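Local structure of alpha-actinin-like protein 1 (Schizosaccharomyces pombe, 5BVR) at residues R67-L71 with P93-D98. The protein binds actin filaments through its two calponin-homology domains and takes part in forming and organising the actin ring for cytokinesis and septation. Sequence-based numbering, arbitrary orientation.
Sequences RVHRL and PADIVD
In the first calponin-homology domain, R67, R70 and L71 in the opening turn of helix 67-83 meet the short helix 93-97, which lies in the actin-binding region; the two segment axes are inclined at 114°. R67 reaches over with its chain extended and CG anti to the backbone N (chi1 -175°), which carries the guanidinium past V97 to D98, just beyond the short helix. The grip is end-on and two-pronged: NH1 of R67 bonds OD1 of D98 at 2.9 Å, and NH2 bonds OD2, also at 2.9 Å. Both oxygens are met on their syn side; guanidinium and carboxylate planes are 20° apart, with both nitrogens somewhat out of the carboxylate plane. Beside this bridge V97 splits its branches, CG1 lying 3.5 Å from NH1 of R67 and CG2 turning to CD2 of L71 at 3.7 Å. That same CD2 also sits 3.8 Å from CB of P93, so one leucine methyl touches residues a helical turn apart. With V97 cut back to an alanine, L71 CD2 would probably keep P93 and A94 but lose its closest methyl neighbour, and a gap would open beside the R67 guanidinium. R70 lays its CB near V97 but sends NH1 back to the carbonyls of P64 and R65. Two charged bonds at the protein surface, next to a small apolar patch, are likely to fix how guanidinium and carboxylate are turned and tie R67 to D98.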
ATOM      1  N   ARG A  67     -10.383  -6.657  28.606  1.00 25.30           N
ATOM      2  CA  ARG A  67      -9.157  -7.103  27.939  1.00 23.41           C
ATOM      3  C   ARG A  67      -9.272  -8.522  27.366  1.00 19.34           C
ATOM      4  O   ARG A  67      -8.780  -8.761  26.253  1.00 19.89           O
ATOM      5  CB  ARG A  67      -7.949  -7.000  28.873  1.00 24.82           C
ATOM      6  CG  ARG A  67      -6.617  -7.338  28.222  1.00 22.22           C
ATOM      7  CD  ARG A  67      -5.450  -7.190  29.201  1.00 22.10           C
ATOM      8  NE  ARG A  67      -4.170  -7.531  28.586  1.00 20.01           N
ATOM      9  CZ  ARG A  67      -3.423  -6.695  27.860  1.00 20.83           C
ATOM     10  NH1 ARG A  67      -3.804  -5.434  27.668  1.00 24.09           N
ATOM     11  NH2 ARG A  67      -2.278  -7.126  27.371  1.00 22.56           N
ATOM     12  N   VAL A  68      -9.935  -9.440  28.070  1.00 21.92           N
ATOM     13  CA  VAL A  68     -10.032 -10.816  27.598  1.00 18.87           C
ATOM     14  C   VAL A  68     -10.664 -10.876  26.197  1.00 20.82           C
ATOM     15  O   VAL A  68     -10.277 -11.685  25.364  1.00 19.48           O
ATOM     16  CB  VAL A  68     -10.812 -11.722  28.604  1.00 21.51           C
ATOM     17  CG1 VAL A  68     -12.223 -11.216  28.831  1.00 21.47           C
ATOM     18  CG2 VAL A  68     -10.839 -13.167  28.135  1.00 22.17           C
ATOM     19  N   HIS A  69     -11.625 -10.002  25.948  1.00 20.84           N
ATOM     20  CA  HIS A  69     -12.347 -10.015  24.673  1.00 20.57           C
ATOM     21  C   HIS A  69     -11.566  -9.344  23.559  1.00 20.90           C
ATOM     22  O   HIS A  69     -11.716  -9.709  22.399  1.00 20.84           O
ATOM     23  CB  HIS A  69     -13.718  -9.400  24.865  1.00 24.43           C
ATOM     24  CG  HIS A  69     -14.579 -10.224  25.769  1.00 30.22           C
ATOM     25  ND1 HIS A  69     -15.327  -9.694  26.797  1.00 36.12           N
ATOM     26  CD2 HIS A  69     -14.755 -11.564  25.823  1.00 25.55           C
ATOM     27  CE1 HIS A  69     -15.952 -10.672  27.431  1.00 37.32           C
ATOM     28  NE2 HIS A  69     -15.622 -11.818  26.861  1.00 33.74           N
ATOM     29  N   ARG A  70     -10.708  -8.390  23.904  1.00 20.05           N
ATOM     30  CA  ARG A  70      -9.831  -7.787  22.906  1.00 18.30           C
ATOM     31  C   ARG A  70      -8.807  -8.819  22.482  1.00 19.50           C
ATOM     32  O   ARG A  70      -8.527  -8.978  21.294  1.00 18.68           O
ATOM     33  CB  ARG A  70      -9.165  -6.516  23.462  1.00 20.69           C
ATOM     34  CG  ARG A  70     -10.182  -5.420  23.806  1.00 24.35           C
ATOM     35  CD  ARG A  70      -9.578  -4.035  24.070  1.00 30.45           C
ATOM     36  NE  ARG A  70      -8.802  -3.956  25.295  1.00 41.87           N
ATOM     37  CZ  ARG A  70      -9.310  -3.685  26.496  1.00 49.70           C
ATOM     38  NH1 ARG A  70     -10.615  -3.484  26.649  1.00 53.66           N
ATOM     39  NH2 ARG A  70      -8.508  -3.624  27.555  1.00 43.91           N
ATOM     40  N   LEU A  71      -8.222  -9.519  23.446  1.00 19.16           N
ATOM     41  CA  LEU A  71      -7.302 -10.587  23.128  1.00 16.24           C
ATOM     42  C   LEU A  71      -7.979 -11.658  22.271  1.00 15.26           C
ATOM     43  O   LEU A  71      -7.397 -12.120  21.298  1.00 18.19           O
ATOM     44  CB  LEU A  71      -6.714 -11.210  24.390  1.00 17.43           C
ATOM     45  CG  LEU A  71      -5.754 -10.305  25.174  1.00 18.25           C
ATOM     46  CD1 LEU A  71      -5.535 -10.870  26.572  1.00 18.46           C
ATOM     47  CD2 LEU A  71      -4.412 -10.138  24.471  1.00 18.34           C
ATOM     48  N   PRO A  93      -1.143 -11.813  20.387  1.00 18.30           N
ATOM     49  CA  PRO A  93      -2.277 -10.897  20.561  1.00 18.61           C
ATOM     50  C   PRO A  93      -1.991  -9.684  21.446  1.00 19.18           C
ATOM     51  O   PRO A  93      -2.473  -8.596  21.140  1.00 19.42           O
ATOM     52  CB  PRO A  93      -3.347 -11.796  21.181  1.00 20.86           C
ATOM     53  CG  PRO A  93      -3.038 -13.126  20.600  1.00 22.49           C
ATOM     54  CD  PRO A  93      -1.539 -13.218  20.596  1.00 22.09           C
ATOM     55  N   ALA A  94      -1.248  -9.874  22.532  1.00 18.81           N
ATOM     56  CA  ALA A  94      -0.985  -8.772  23.443  1.00 18.01           C
ATOM     57  C   ALA A  94      -0.140  -7.687  22.774  1.00 17.08           C
ATOM     58  O   ALA A  94      -0.253  -6.505  23.130  1.00 18.74           O
ATOM     59  CB  ALA A  94      -0.313  -9.270  24.733  1.00 18.21           C
ATOM     60  N   ASP A  95       0.676  -8.061  21.789  1.00 19.55           N
ATOM     61  CA  ASP A  95       1.478  -7.064  21.087  1.00 18.80           C
ATOM     62  C   ASP A  95       0.587  -6.065  20.361  1.00 19.12           C
ATOM     63  O   ASP A  95       0.929  -4.881  20.208  1.00 20.71           O
ATOM     64  CB  ASP A  95       2.414  -7.738  20.091  1.00 18.19           C
ATOM     65  CG  ASP A  95       3.440  -8.633  20.764  1.00 19.76           C
ATOM     66  OD1 ASP A  95       4.055  -8.189  21.770  1.00 22.79           O
ATOM     67  OD2 ASP A  95       3.630  -9.772  20.292  1.00 24.08           O
ATOM     68  N   ILE A  96      -0.556  -6.545  19.875  1.00 18.07           N
ATOM     69  CA  ILE A  96      -1.507  -5.688  19.188  1.00 17.46           C
ATOM     70  C   ILE A  96      -2.382  -4.940  20.195  1.00 18.39           C
ATOM     71  O   ILE A  96      -2.555  -3.729  20.090  1.00 18.68           O
ATOM     72  CB  ILE A  96      -2.339  -6.484  18.150  1.00 18.18           C
ATOM     73  CG1 ILE A  96      -1.394  -7.084  17.092  1.00 26.06           C
ATOM     74  CG2 ILE A  96      -3.368  -5.600  17.505  1.00 18.57           C
ATOM     75  CD1 ILE A  96      -2.028  -8.116  16.207  1.00 34.43           C
ATOM     76  N   VAL A  97      -2.924  -5.666  21.174  1.00 18.11           N
ATOM     77  CA  VAL A  97      -3.759  -5.049  22.205  1.00 18.60           C
ATOM     78  C   VAL A  97      -3.011  -3.903  22.895  1.00 21.61           C
ATOM     79  O   VAL A  97      -3.604  -2.855  23.152  1.00 22.70           O
ATOM     80  CB  VAL A  97      -4.270  -6.089  23.228  1.00 19.16           C
ATOM     81  CG1 VAL A  97      -5.006  -5.415  24.412  1.00 20.26           C
ATOM     82  CG2 VAL A  97      -5.159  -7.103  22.526  1.00 19.83           C
ATOM     83  N   ASP A  98      -1.705  -4.081  23.123  1.00 20.20           N
ATOM     84  CA  ASP A  98      -0.889  -3.083  23.820  1.00 20.66           C
ATOM     85  C   ASP A  98      -0.138  -2.119  22.910  1.00 20.37           C
ATOM     86  O   ASP A  98       0.678  -1.323  23.391  1.00 22.92           O
ATOM     87  CB  ASP A  98       0.071  -3.795  24.761  1.00 20.67           C
ATOM     88  CG  ASP A  98      -0.649  -4.489  25.904  1.00 23.60           C
ATOM     89  OD1 ASP A  98      -1.734  -4.014  26.290  1.00 23.91           O
ATOM     90  OD2 ASP A  98      -0.095  -5.480  26.388  1.00 26.76           O
TER